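Local structure of gamma-glutamyltransferase 1 Threonine peptidase. MEROPS family T03 (Pseudomonas nitroreducens, 7D9E) at residues A287-V292 with I300-E305; F311-D316 with A338-E343. The protein probably transfers gamma-glutamyl groups to amine acceptors, a reaction used in theanine synthesis, and belongs to the Ntn-hydrolase clan, this chain being its large subunit. All coordinates share one frame; numbering follows the deposited sequence.

Contact 1: A287-V292 with I300-E305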
ATOM      1  N   ALA A 287     -23.672  19.199  -5.919  1.00 31.16           N
ATOM      2  CA  ALA A 287     -25.069  19.466  -5.588  1.00 30.73           C
ATOM      3  C   ALA A 287     -25.757  18.223  -5.027  1.00 28.42           C
ATOM      4  O   ALA A 287     -26.652  18.342  -4.177  1.00 32.54           O
ATOM      5  CB  ALA A 287     -25.829  20.008  -6.799  1.00 33.32           C
ATOM      6  N   ASP A 288     -25.366  17.033  -5.482  1.00 29.48           N
ATOM      7  CA  ASP A 288     -25.967  15.796  -4.997  1.00 29.07           C
ATOM      8  C   ASP A 288     -25.474  15.409  -3.610  1.00 28.78           C
ATOM      9  O   ASP A 288     -26.185  14.695  -2.895  1.00 29.19           O
ATOM     10  CB  ASP A 288     -25.647  14.659  -5.968  1.00 32.20           C
ATOM     11  CG  ASP A 288     -26.254  14.882  -7.335  1.00 47.42           C
ATOM     12  OD1 ASP A 288     -27.491  14.797  -7.461  1.00 47.32           O
ATOM     13  OD2 ASP A 288     -25.479  15.157  -8.278  1.00 52.25           O
ATOM     14  N   PHE A 289     -24.294  15.871  -3.215  1.00 27.71           N
ATOM     15  CA  PHE A 289     -23.766  15.601  -1.886  1.00 26.74           C
ATOM     16  C   PHE A 289     -24.220  16.632  -0.856  1.00 29.65           C
ATOM     17  O   PHE A 289     -24.005  16.419   0.342  1.00 29.62           O
ATOM     18  CB  PHE A 289     -22.236  15.562  -1.928  1.00 25.43           C
ATOM     19  CG  PHE A 289     -21.674  14.275  -2.440  1.00 24.08           C
ATOM     20  CD1 PHE A 289     -21.475  13.192  -1.584  1.00 24.74           C
ATOM     21  CD2 PHE A 289     -21.344  14.127  -3.783  1.00 21.73           C
ATOM     22  CE1 PHE A 289     -20.962  12.002  -2.052  1.00 22.09           C
ATOM     23  CE2 PHE A 289     -20.844  12.947  -4.267  1.00 26.94           C
ATOM     24  CZ  PHE A 289     -20.629  11.871  -3.406  1.00 25.46           C
ATOM     25  N   LYS A 290     -24.844  17.729  -1.286  1.00 33.20           N
ATOM     26  CA  LYS A 290     -25.157  18.823  -0.375  1.00 34.13           C
ATOM     27  C   LYS A 290     -26.218  18.384   0.621  1.00 30.90           C
ATOM     28  O   LYS A 290     -27.286  17.894   0.240  1.00 33.95           O
ATOM     29  CB  LYS A 290     -25.628  20.047  -1.163  1.00 33.42           C
ATOM     30  CG  LYS A 290     -25.968  21.253  -0.303  1.00 44.40           C
ATOM     31  CD  LYS A 290     -26.022  22.538  -1.121  1.00 57.70           C
ATOM     32  CE  LYS A 290     -26.512  23.701  -0.276  1.00 55.03           C
ATOM     33  N   GLY A 291     -25.912  18.544   1.905  1.00 33.98           N
ATOM     34  CA  GLY A 291     -26.830  18.137   2.944  1.00 35.09           C
ATOM     35  C   GLY A 291     -26.869  16.651   3.229  1.00 31.65           C
ATOM     36  O   GLY A 291     -27.642  16.222   4.096  1.00 35.30           O
ATOM     37  N   VAL A 292     -26.065  15.850   2.545  1.00 27.70           N
ATOM     38  CA  VAL A 292     -26.084  14.404   2.733  1.00 25.56           C
ATOM     39  C   VAL A 292     -25.114  14.043   3.851  1.00 24.57           C
ATOM     40  O   VAL A 292     -23.947  14.457   3.837  1.00 28.90           O
ATOM     41  CB  VAL A 292     -25.730  13.685   1.419  1.00 27.88           C
ATOM     42  CG1 VAL A 292     -25.639  12.182   1.624  1.00 26.52           C
ATOM     43  CG2 VAL A 292     -26.785  14.015   0.377  1.00 29.14           C
ATOM     44  N   ILE A 300     -23.246   6.559   0.846  1.00 19.87           N
ATOM     45  CA  ILE A 300     -22.549   5.344   0.452  1.00 17.21           C
ATOM     46  C   ILE A 300     -22.928   4.940  -0.959  1.00 18.61           C
ATOM     47  O   ILE A 300     -22.068   4.477  -1.742  1.00 19.97           O
ATOM     48  CB  ILE A 300     -22.831   4.229   1.480  1.00 19.90           C
ATOM     49  CG1 ILE A 300     -22.070   4.515   2.779  1.00 19.39           C
ATOM     50  CG2 ILE A 300     -22.446   2.855   0.915  1.00 20.14           C
ATOM     51  CD1 ILE A 300     -22.500   3.686   3.972  1.00 21.44           C
ATOM     52  N   HIS A 301     -24.197   5.137  -1.319  1.00 20.26           N
ATOM     53  CA  HIS A 301     -24.620   4.844  -2.680  1.00 21.23           C
ATOM     54  C   HIS A 301     -23.889   5.736  -3.675  1.00 20.09           C
ATOM     55  O   HIS A 301     -23.419   5.268  -4.716  1.00 20.35           O
ATOM     56  CB  HIS A 301     -26.128   5.034  -2.812  1.00 22.03           C
ATOM     57  CG  HIS A 301     -26.579   5.067  -4.228  1.00 22.39           C
ATOM     58  ND1 HIS A 301     -26.470   3.972  -5.058  1.00 23.64           N
ATOM     59  CD2 HIS A 301     -27.086   6.068  -4.983  1.00 24.99           C
ATOM     60  CE1 HIS A 301     -26.916   4.294  -6.259  1.00 24.24           C
ATOM     61  NE2 HIS A 301     -27.297   5.557  -6.237  1.00 25.84           N
ATOM     62  N   LEU A 302     -23.783   7.029  -3.370  1.00 21.18           N
ATOM     63  CA  LEU A 302     -23.076   7.946  -4.260  1.00 22.80           C
ATOM     64  C   LEU A 302     -21.624   7.527  -4.434  1.00 20.05           C
ATOM     65  O   LEU A 302     -21.122   7.476  -5.561  1.00 21.15           O
ATOM     66  CB  LEU A 302     -23.168   9.369  -3.721  1.00 22.76           C
ATOM     67  CG  LEU A 302     -24.509  10.092  -3.894  1.00 22.39           C
ATOM     68  CD1 LEU A 302     -24.516  11.401  -3.116  1.00 25.90           C
ATOM     69  CD2 LEU A 302     -24.785  10.338  -5.369  1.00 26.33           C
ATOM     70  N   LEU A 303     -20.925   7.203  -3.335  1.00 19.28           N
ATOM     71  CA  LEU A 303     -19.538   6.768  -3.493  1.00 18.34           C
ATOM     72  C   LEU A 303     -19.462   5.520  -4.360  1.00 19.13           C
ATOM     73  O   LEU A 303     -18.550   5.384  -5.190  1.00 20.04           O
ATOM     74  CB  LEU A 303     -18.863   6.496  -2.153  1.00 18.79           C
ATOM     75  CG  LEU A 303     -18.756   7.636  -1.143  1.00 26.42           C
ATOM     76  CD1 LEU A 303     -17.612   7.335  -0.153  1.00 28.10           C
ATOM     77  CD2 LEU A 303     -18.560   9.004  -1.761  1.00 23.88           C
ATOM     78  N   SER A 304     -20.406   4.582  -4.166  1.00 19.59           N
ATOM     79  CA  SER A 304     -20.401   3.344  -4.936  1.00 19.17           C
ATOM     80  C   SER A 304     -20.597   3.617  -6.419  1.00 19.93           C
ATOM     81  O   SER A 304     -19.962   2.971  -7.259  1.00 19.59           O
ATOM     82  CB  SER A 304     -21.477   2.391  -4.419  1.00 20.56           C
ATOM     83  OG  SER A 304     -21.265   2.085  -3.035  1.00 20.55           O
ATOM     84  N   GLU A 305     -21.458   4.585  -6.760  1.00 18.98           N
ATOM     85  CA  GLU A 305     -21.680   4.915  -8.165  1.00 20.08           C
ATOM     86  C   GLU A 305     -20.414   5.477  -8.791  1.00 22.21           C
ATOM     87  O   GLU A 305     -20.116   5.206  -9.965  1.00 21.77           O
ATOM     88  CB  GLU A 305     -22.813   5.930  -8.285  1.00 23.12           C
ATOM     89  CG  GLU A 305     -24.202   5.336  -8.153  1.00 23.33           C
ATOM     90  CD  GLU A 305     -24.612   4.545  -9.384  1.00 25.57           C
ATOM     91  OE1 GLU A 305     -24.671   5.134 -10.496  1.00 26.03           O
ATOM     92  OE2 GLU A 305     -24.868   3.330  -9.255  1.00 24.33           O
TER
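Asp288 touches Leu302 with both backbone and side chain, and each methyl branch of the leucine finds a different part of it. The carbonyl O of Asp288 lies 3.7 Å from Leu302 CD1, while Asp288 CB comes to 4.4 Å from Leu302 CD2. Its carboxylate has other business: OD2 forms a salt bridge with Arg285, and the side chains of both Asp288 and Leu302 also rest on Pro346.

Phe289 and Leu302 carry most of the contact. The phenylalanine CG stands anti to the carbonyl carbon (chi1 -80°), which swings the ring tip up to the helix. Leu302 lies across one face: CD1 sits over the ring centre in a CH-pi contact, 3.8 Å from the Phe289 centroid and only 11° off the ring normal. Further out, Leu302 CB meets Phe289 CZ at 3.6 Å. Leu303 comes in at the edge, its CD2 near the ring plane and 3.9 Å from Phe289 CE1. With an alanine at this position, Leu302 CD1 would probably lose its aromatic face and a gap would open beside both leucines. Lys282 adds a cation-pi contact with the same ring.

From Phe289 the chain reverses in a type II beta turn, closed by Val292 N to Phe289 O at 3.1 Å, with Gly291 at a positive phi. Val292 points toward 300-305 but packs on Lys298 and Tyr299, earlier in that helix. With no polar bond between the two segments and the charge of Asp288 met by Arg285, the link rests on shape, on van der Waals and CH-pi fit.

Contact 2: F311-D316 with A338-E343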
ATOM      1  N   PHE A 311     -13.402   1.716 -11.195  1.00 19.27           N
ATOM      2  CA  PHE A 311     -12.894   0.362 -11.351  1.00 18.56           C
ATOM      3  C   PHE A 311     -13.075  -0.150 -12.771  1.00 20.05           C
ATOM      4  O   PHE A 311     -12.299  -1.005 -13.212  1.00 21.23           O
ATOM      5  CB  PHE A 311     -13.514  -0.569 -10.321  1.00 17.74           C
ATOM      6  CG  PHE A 311     -12.796  -0.522  -9.001  1.00 18.01           C
ATOM      7  CD1 PHE A 311     -11.688  -1.324  -8.783  1.00 19.74           C
ATOM      8  CD2 PHE A 311     -13.193   0.364  -8.004  1.00 19.68           C
ATOM      9  CE1 PHE A 311     -11.000  -1.265  -7.582  1.00 20.71           C
ATOM     10  CE2 PHE A 311     -12.495   0.428  -6.787  1.00 19.54           C
ATOM     11  CZ  PHE A 311     -11.415  -0.393  -6.582  1.00 18.95           C
ATOM     12  N   ALA A 312     -14.070   0.357 -13.505  1.00 20.65           N
ATOM     13  CA  ALA A 312     -14.163  -0.008 -14.919  1.00 23.24           C
ATOM     14  C   ALA A 312     -12.910   0.414 -15.679  1.00 24.21           C
ATOM     15  O   ALA A 312     -12.370  -0.361 -16.485  1.00 24.11           O
ATOM     16  CB  ALA A 312     -15.398   0.624 -15.561  1.00 22.46           C
ATOM     17  N   ASP A 313     -12.432   1.639 -15.431  1.00 21.36           N
ATOM     18  CA  ASP A 313     -11.250   2.147 -16.115  1.00 19.64           C
ATOM     19  C   ASP A 313      -9.988   1.431 -15.646  1.00 21.25           C
ATOM     20  O   ASP A 313      -9.091   1.131 -16.456  1.00 21.22           O
ATOM     21  CB  ASP A 313     -11.090   3.642 -15.846  1.00 21.10           C
ATOM     22  CG  ASP A 313     -12.077   4.502 -16.603  1.00 26.56           C
ATOM     23  OD1 ASP A 313     -12.907   3.956 -17.357  1.00 26.89           O
ATOM     24  OD2 ASP A 313     -12.008   5.746 -16.454  1.00 26.12           O
ATOM     25  N   ARG A 314      -9.888   1.193 -14.340  1.00 19.85           N
ATOM     26  CA  ARG A 314      -8.715   0.528 -13.768  1.00 16.95           C
ATOM     27  C   ARG A 314      -8.468  -0.824 -14.422  1.00 19.86           C
ATOM     28  O   ARG A 314      -7.325  -1.146 -14.794  1.00 21.41           O
ATOM     29  CB  ARG A 314      -8.939   0.369 -12.257  1.00 18.70           C
ATOM     30  CG  ARG A 314      -7.789  -0.307 -11.512  1.00 19.84           C
ATOM     31  CD  ARG A 314      -8.143  -0.532 -10.023  1.00 21.29           C
ATOM     32  NE  ARG A 314      -6.960  -0.907  -9.253  1.00 20.63           N
ATOM     33  CZ  ARG A 314      -6.393  -2.119  -9.259  1.00 32.89           C
ATOM     34  NH1 ARG A 314      -6.893  -3.118  -9.983  1.00 28.22           N
ATOM     35  NH2 ARG A 314      -5.294  -2.339  -8.548  1.00 26.50           N
ATOM     36  N   ALA A 315      -9.534  -1.608 -14.622  1.00 20.86           N
ATOM     37  CA  ALA A 315      -9.365  -2.965 -15.127  1.00 22.54           C
ATOM     38  C   ALA A 315      -8.965  -2.984 -16.595  1.00 23.80           C
ATOM     39  O   ALA A 315      -8.305  -3.927 -17.051  1.00 27.06           O
ATOM     40  CB  ALA A 315     -10.665  -3.754 -14.956  1.00 25.41           C
ATOM     41  N   ASP A 316      -9.343  -1.963 -17.347  1.00 23.43           N
ATOM     42  CA  ASP A 316      -9.160  -2.012 -18.789  1.00 25.50           C
ATOM     43  C   ASP A 316      -7.849  -1.392 -19.236  1.00 27.15           C
ATOM     44  O   ASP A 316      -7.233  -1.888 -20.192  1.00 29.68           O
ATOM     45  CB  ASP A 316     -10.329  -1.279 -19.461  1.00 25.70           C
ATOM     46  CG  ASP A 316     -10.561  -1.727 -20.886  1.00 39.48           C
ATOM     47  OD1 ASP A 316     -10.804  -2.931 -21.117  1.00 44.28           O
ATOM     48  OD2 ASP A 316     -10.516  -0.856 -21.773  1.00 39.54           O
ATOM     49  N   ALA A 338     -15.804  15.210 -16.130  1.00 26.80           N
ATOM     50  CA  ALA A 338     -17.170  15.726 -16.162  1.00 30.20           C
ATOM     51  C   ALA A 338     -18.119  14.733 -16.829  1.00 31.58           C
ATOM     52  O   ALA A 338     -19.248  14.534 -16.364  1.00 32.12           O
ATOM     53  CB  ALA A 338     -17.217  17.073 -16.885  1.00 33.83           C
ATOM     54  N   LYS A 339     -17.686  14.114 -17.930  1.00 33.11           N
ATOM     55  CA  LYS A 339     -18.532  13.136 -18.609  1.00 30.39           C
ATOM     56  C   LYS A 339     -18.840  11.948 -17.705  1.00 30.24           C
ATOM     57  O   LYS A 339     -19.990  11.508 -17.602  1.00 31.15           O
ATOM     58  CB  LYS A 339     -17.860  12.670 -19.905  1.00 34.54           C
ATOM     59  CG  LYS A 339     -18.709  11.712 -20.719  1.00 43.53           C
ATOM     60  N   ARG A 340     -17.820  11.410 -17.038  1.00 26.04           N
ATOM     61  CA  ARG A 340     -18.045  10.258 -16.173  1.00 24.61           C
ATOM     62  C   ARG A 340     -18.906  10.633 -14.977  1.00 26.03           C
ATOM     63  O   ARG A 340     -19.724   9.828 -14.521  1.00 28.39           O
ATOM     64  CB  ARG A 340     -16.710   9.666 -15.711  1.00 25.81           C
ATOM     65  CG  ARG A 340     -15.890   9.130 -16.862  1.00 27.91           C
ATOM     66  CD  ARG A 340     -16.535   7.894 -17.462  1.00 28.35           C
ATOM     67  NE  ARG A 340     -16.056   6.653 -16.852  1.00 27.43           N
ATOM     68  CZ  ARG A 340     -16.503   5.444 -17.173  1.00 24.57           C
ATOM     69  NH1 ARG A 340     -17.484   5.298 -18.055  1.00 25.69           N
ATOM     70  NH2 ARG A 340     -15.957   4.376 -16.617  1.00 24.67           N
ATOM     71  N   ALA A 341     -18.732  11.853 -14.457  1.00 24.63           N
ATOM     72  CA  ALA A 341     -19.580  12.317 -13.366  1.00 25.59           C
ATOM     73  C   ALA A 341     -21.039  12.337 -13.784  1.00 26.92           C
ATOM     74  O   ALA A 341     -21.925  12.081 -12.961  1.00 27.80           O
ATOM     75  CB  ALA A 341     -19.159  13.715 -12.929  1.00 25.20           C
ATOM     76  N   GLY A 342     -21.311  12.642 -15.051  1.00 30.55           N
ATOM     77  CA  GLY A 342     -22.675  12.645 -15.541  1.00 31.43           C
ATOM     78  C   GLY A 342     -23.357  11.299 -15.485  1.00 32.94           C
ATOM     79  O   GLY A 342     -24.597  11.245 -15.485  1.00 34.69           O
ATOM     80  N   GLU A 343     -22.581  10.212 -15.428  1.00 29.93           N
ATOM     81  CA  GLU A 343     -23.142   8.869 -15.390  1.00 30.98           C
ATOM     82  C   GLU A 343     -23.660   8.496 -14.008  1.00 29.00           C
ATOM     83  O   GLU A 343     -24.478   7.577 -13.892  1.00 32.04           O
ATOM     84  CB  GLU A 343     -22.073   7.832 -15.746  1.00 31.00           C
ATOM     85  CG  GLU A 343     -21.515   7.933 -17.152  1.00 30.43           C
ATOM     86  CD  GLU A 343     -20.552   6.798 -17.466  1.00 35.19           C
ATOM     87  OE1 GLU A 343     -20.643   5.709 -16.830  1.00 31.74           O
ATOM     88  OE2 GLU A 343     -19.686   6.998 -18.336  1.00 35.70           O
TER
HETATM   89  O   HOH W   1     -13.922   6.779 -14.802  1.00 24.83           O
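Asp313 and Arg340 face each other between helices 297-317 and 334-343, whose backbones stay well apart, 10.6 Å between Asp313 CA and Arg340 CA. The direct link is charge alone. Asp313 OD1 stands 3.2 Å from Arg340 NH2, yet it lies well out of the guanidinium plane and no N-H points at it; the two flat groups are nearly parallel, 6° apart, but stepped rather than laid edge to edge. The N-H bonds of NH2 serve backbone carbonyls instead, those of Arg309 and Arg356, and OD1 takes the amide of Gly358.

Within its own segment the arginine also holds Glu343, three residues on. Arg340 NH1 bonds to Glu343 OE2 at 2.8 Å, bent to 134° at the hydrogen and met on the syn side of the carboxylate. Asp313, Arg340 and Glu343 thus make a salt-bridge network in which two acids would probably offset the buried positive charge; Glu343 OE1 extends it to Arg309.

A water completes the polar bridge. It lies 2.7 Å from Asp313 OD2 and accepts from Arg340 NE at 3.0 Å, at the guanidinium edge and in its plane. Bends at chi2 and chi3 curl the arginine chain so that NE can reach this water while NH2 meets Asp313. Tyr336 and Gln277 also hydrogen-bond to Asp313 OD2, which should limit how far the carboxylate can turn.

Van der Waals contact is slight: the Ala312 methyl CB meets Arg340 NH2 at 3.9 Å, at the edge of the guanidinium and in its plane, and the arginine's side chain also lies against Ile281 of helix 271-284.

In the fold
Both contacts are buried and both use helix 297-317, contact 1 near its start and contact 2 near its end, with centres about 16 Å apart. Contact 1 lies further out, about 30 Å from the chain centre against about 24 Å for contact 2. The outer one is apolar and directly packed, helix against the turn that precedes it; the inner one joins helices set further apart with charges and a water. Two arginines tie the sites together: Arg285 pairs with Asp288 and hydrogen-bonds to Ala341 O, and Arg309 pairs with both Glu305 and Glu343. The partner chain of the assembly packs on the shared helix at both levels.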